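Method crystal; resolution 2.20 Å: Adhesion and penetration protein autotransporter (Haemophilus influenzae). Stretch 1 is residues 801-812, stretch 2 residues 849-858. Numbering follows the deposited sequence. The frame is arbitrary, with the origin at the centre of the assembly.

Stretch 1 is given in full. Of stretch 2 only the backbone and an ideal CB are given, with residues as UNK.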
# COMPACT_ATOMS: atom_id res chain seq x y z
N THR A 801 -0.41 -2.95 -21.34
CA THR A 801 -1.65 -2.20 -21.12
C THR A 801 -1.57 -1.40 -19.82
O THR A 801 -1.74 -1.94 -18.73
CB THR A 801 -2.89 -3.12 -21.09
OG1 THR A 801 -3.10 -3.67 -22.40
CG2 THR A 801 -4.12 -2.34 -20.68
N MET A 802 -1.32 -0.11 -19.97
CA MET A 802 -1.18 0.81 -18.84
C MET A 802 -2.47 0.85 -18.03
O MET A 802 -3.56 0.91 -18.60
CB MET A 802 -0.86 2.20 -19.37
CG MET A 802 0.06 3.02 -18.50
SD MET A 802 0.49 4.54 -19.36
CE MET A 802 0.95 3.87 -20.95
N PRO A 803 -2.36 0.83 -16.69
CA PRO A 803 -3.52 0.84 -15.80
C PRO A 803 -3.94 2.25 -15.38
O PRO A 803 -5.09 2.46 -15.01
CB PRO A 803 -3.03 0.06 -14.57
CG PRO A 803 -1.55 -0.25 -14.83
CD PRO A 803 -1.11 0.65 -15.94
N SER A 804 -2.99 3.18 -15.42
CA SER A 804 -3.21 4.55 -14.96
C SER A 804 -2.08 5.47 -15.43
O SER A 804 -1.13 5.02 -16.06
CB SER A 804 -3.30 4.58 -13.43
OG SER A 804 -2.07 4.17 -12.85
N ASP A 805 -2.19 6.76 -15.12
CA ASP A 805 -1.13 7.72 -15.43
C ASP A 805 0.22 7.15 -15.02
O ASP A 805 0.36 6.55 -13.95
CB ASP A 805 -1.36 9.05 -14.71
CG ASP A 805 -2.35 9.94 -15.44
OD1 ASP A 805 -3.04 9.45 -16.36
OD2 ASP A 805 -2.44 11.14 -15.09
N THR A 806 1.22 7.35 -15.87
CA THR A 806 2.53 6.73 -15.67
C THR A 806 3.66 7.65 -16.10
O THR A 806 3.54 8.36 -17.10
CB THR A 806 2.65 5.42 -16.48
OG1 THR A 806 2.18 4.32 -15.70
CG2 THR A 806 4.10 5.16 -16.89
N THR A 807 4.76 7.61 -15.37
CA THR A 807 5.94 8.37 -15.74
C THR A 807 7.16 7.48 -15.92
O THR A 807 7.44 6.61 -15.10
CB THR A 807 6.25 9.47 -14.72
OG1 THR A 807 5.12 10.33 -14.60
CG2 THR A 807 7.46 10.29 -15.16
N LEU A 808 7.86 7.70 -16.99
CA LEU A 808 9.09 7.01 -17.26
C LEU A 808 10.13 8.01 -17.69
O LEU A 808 9.84 9.12 -18.01
CB LEU A 808 8.91 5.97 -18.36
CG LEU A 808 7.82 4.95 -18.24
CD1 LEU A 808 7.69 4.19 -19.48
CD2 LEU A 808 8.04 4.03 -17.09
N GLN A 809 11.37 7.60 -17.67
CA GLN A 809 12.43 8.42 -18.13
C GLN A 809 12.81 8.20 -19.58
O GLN A 809 12.41 8.94 -20.44
CB GLN A 809 13.66 8.13 -17.31
CG GLN A 809 14.75 9.13 -17.39
CD GLN A 809 14.30 10.52 -17.21
OE1 GLN A 809 13.42 10.82 -16.44
NE2 GLN A 809 14.92 11.38 -17.91
N ASN A 810 13.56 7.16 -19.83
CA ASN A 810 13.79 6.67 -21.16
C ASN A 810 12.96 5.43 -21.41
O ASN A 810 12.70 4.68 -20.52
CB ASN A 810 15.27 6.41 -21.40
CG ASN A 810 16.13 7.59 -21.02
OD1 ASN A 810 16.03 8.66 -21.58
ND2 ASN A 810 16.99 7.38 -20.08
N LEU A 811 12.52 5.27 -22.64
CA LEU A 811 11.69 4.18 -23.04
C LEU A 811 12.07 3.79 -24.44
O LEU A 811 12.19 4.62 -25.29
CB LEU A 811 10.23 4.61 -23.01
CG LEU A 811 9.17 3.76 -23.69
CD1 LEU A 811 9.06 2.48 -23.05
CD2 LEU A 811 7.83 4.45 -23.70
N THR A 812 12.29 2.52 -24.67
CA THR A 812 12.72 2.03 -25.97
C THR A 812 11.74 0.99 -26.50
O THR A 812 11.47 -0.01 -25.83
CB THR A 812 14.12 1.41 -25.90
OG1 THR A 812 15.08 2.43 -25.61
CG2 THR A 812 14.48 0.75 -27.22
N UNK A 849 -10.68 8.52 -16.18
CA UNK A 849 -11.18 7.85 -17.38
C UNK A 849 -10.15 7.81 -18.51
O UNK A 849 -10.07 6.83 -19.24
CB UNK A 849 -12.45 8.55 -17.87
N UNK A 850 -9.35 8.86 -18.65
CA UNK A 850 -8.31 8.88 -19.67
C UNK A 850 -6.92 8.96 -19.04
O UNK A 850 -6.73 9.60 -18.00
CB UNK A 850 -8.53 10.06 -20.62
N UNK A 851 -5.96 8.29 -19.67
CA UNK A 851 -4.61 8.20 -19.13
C UNK A 851 -3.58 8.95 -19.94
O UNK A 851 -3.77 9.22 -21.13
CB UNK A 851 -4.19 6.73 -19.03
N UNK A 852 -2.47 9.28 -19.29
CA UNK A 852 -1.34 9.92 -19.95
C UNK A 852 -0.06 9.17 -19.63
O UNK A 852 0.23 8.88 -18.47
CB UNK A 852 -1.22 11.39 -19.53
N UNK A 853 0.70 8.84 -20.67
CA UNK A 853 2.03 8.32 -20.48
C UNK A 853 3.04 9.44 -20.72
O UNK A 853 3.08 10.02 -21.80
CB UNK A 853 2.29 7.13 -21.41
N UNK A 854 3.83 9.75 -19.70
CA UNK A 854 4.86 10.77 -19.81
C UNK A 854 6.22 10.12 -19.94
O UNK A 854 6.58 9.27 -19.13
CB UNK A 854 4.83 11.71 -18.60
N UNK A 855 6.98 10.52 -20.95
CA UNK A 855 8.35 10.04 -21.14
C UNK A 855 9.37 11.18 -21.00
O UNK A 855 9.84 11.73 -21.99
CB UNK A 855 8.49 9.38 -22.51
N UNK A 856 9.70 11.51 -19.75
CA UNK A 856 10.57 12.64 -19.44
C UNK A 856 11.93 12.59 -20.14
O UNK A 856 12.54 13.63 -20.38
CB UNK A 856 10.79 12.71 -17.93
N UNK A 857 12.39 11.39 -20.45
CA UNK A 857 13.71 11.22 -21.04
C UNK A 857 13.60 10.96 -22.53
O UNK A 857 12.77 11.56 -23.20
CB UNK A 857 14.46 10.08 -20.36
N UNK A 858 14.45 10.08 -23.04
CA UNK A 858 14.43 9.75 -24.46
C UNK A 858 13.55 8.56 -24.80
O UNK A 858 13.76 7.45 -24.30
CB UNK A 858 15.86 9.47 -24.94

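Position 849 has nothing of stretch 1 within 5.5 Å of its ideal CB. Almost any residue would suit. It is R849, which makes no contact here.

At 850 CA-to-CB points away, again into space free of stretch 1, so the choice is open. The residue is F850. Its contribution is through the backbone: a water bonds to F850 O and, weakly, to D805 OD1.

At 851 CA-to-CB points sideways. The ideal CB lies 4.0 Å from D805 OD1, and the carbonyls of M802 and P803 offer acceptors further on. A small or polar side chain with a donor would suit. It is N851. Its ND2 is 4.1 Å from M802 O, too far for a direct bond; a water bridges them, held weakly by ND2.

Position 852 also points sideways, with an ideal CB 4.1 Å from D805 OD1. Small polar or beta-branched residues would fit an extended backbone of -129/130. It is T852. The main chain does the work: T852 N donates to D805 OD1 (3.0 Å), and T852 O accepts from T806 N (3.2 Å).

Position 853 pairs in parallel with T806, on the same sheet face as T806 and L808. Its ideal CB is 3.6 Å from M802 CE, and L808 and L811 add carbon nearby. An aliphatic side chain is expected; several would do. L853 packs its CB against M802 CE (3.6 Å), its CD1 against L808 CD1 (4.0 Å) and its CD2 against L811 CD2 (4.3 Å).

Position 854 faces the other way, beside T807, with T807 OG1 4.2 Å from the ideal CB. Threonine, serine or valine would suit. It is T854. T854 N donates to T806 O (3.0 Å), and T854 O accepts from L808 N (2.9 Å), continuing the parallel ladder.

Position 855 returns to the L808 face, with L811 CB 5.1 Å from the ideal CB. A compact aliphatic residue would fit. V855 sets CG2 4.0 Å from L811 CD2.

At 856 the strand has ended, and the angles are -55/-28. The ideal CB is 3.6 Å from Q809 OE1. Asparagine, aspartate or serine are plausible in such a turn. N856 N donates to L808 O (3.0 Å).

At 857 an ideal CB would lie 2.4 Å from N810 OD1, a clash. Phi/psi of -102/-141 also favours glycine. It is G857.

At 858 CA-to-CB points sideways, and the ideal CB is 3.5 Å from N810 OD1. Many polar residues would suit. K858 N donates to N810 OD1 (2.6 Å), while the side-chain end leads away.

Stretch 2, residues 849-858: RFNTLTVNGK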
# COMPACT_ATOMS: atom_id res chain seq x y z
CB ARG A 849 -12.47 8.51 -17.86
CG ARG A 849 -12.85 8.16 -19.30
CD ARG A 849 -13.17 6.68 -19.46
NE ARG A 849 -13.19 6.30 -20.87
CZ ARG A 849 -12.31 5.48 -21.45
NH1 ARG A 849 -11.33 4.94 -20.73
NH2 ARG A 849 -12.40 5.20 -22.75
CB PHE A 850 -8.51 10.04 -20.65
CG PHE A 850 -9.72 9.88 -21.53
CD1 PHE A 850 -9.74 8.93 -22.53
CD2 PHE A 850 -10.84 10.69 -21.34
CE1 PHE A 850 -10.86 8.78 -23.34
CE2 PHE A 850 -11.95 10.54 -22.15
CZ PHE A 850 -11.96 9.59 -23.15
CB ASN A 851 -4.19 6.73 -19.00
CG ASN A 851 -5.05 5.97 -18.02
OD1 ASN A 851 -5.57 6.53 -17.05
ND2 ASN A 851 -5.19 4.67 -18.25
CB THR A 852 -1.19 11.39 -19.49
OG1 THR A 852 -2.36 12.14 -19.85
CG2 THR A 852 0.04 12.03 -20.13
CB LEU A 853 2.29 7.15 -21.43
CG LEU A 853 3.73 6.63 -21.54
CD1 LEU A 853 4.30 6.24 -20.17
CD2 LEU A 853 3.80 5.47 -22.51
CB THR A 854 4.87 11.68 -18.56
OG1 THR A 854 3.59 12.32 -18.42
CG2 THR A 854 5.96 12.73 -18.66
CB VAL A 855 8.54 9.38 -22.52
CG1 VAL A 855 9.93 8.76 -22.62
CG2 VAL A 855 7.45 8.34 -22.75
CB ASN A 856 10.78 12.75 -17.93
CG ASN A 856 9.52 13.18 -17.19
OD1 ASN A 856 9.19 12.64 -16.14
ND2 ASN A 856 8.81 14.16 -17.75
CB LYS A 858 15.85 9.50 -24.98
CG LYS A 858 15.89 8.99 -26.43
CD LYS A 858 17.31 8.66 -26.87
CE LYS A 858 18.11 9.92 -27.18
NZ LYS A 858 19.54 9.61 -27.50
O HOH W 1 -6.40 1.80 -17.89
O HOH W 2 -5.75 9.49 -15.11
O HOH W 3 15.18 5.21 -25.24
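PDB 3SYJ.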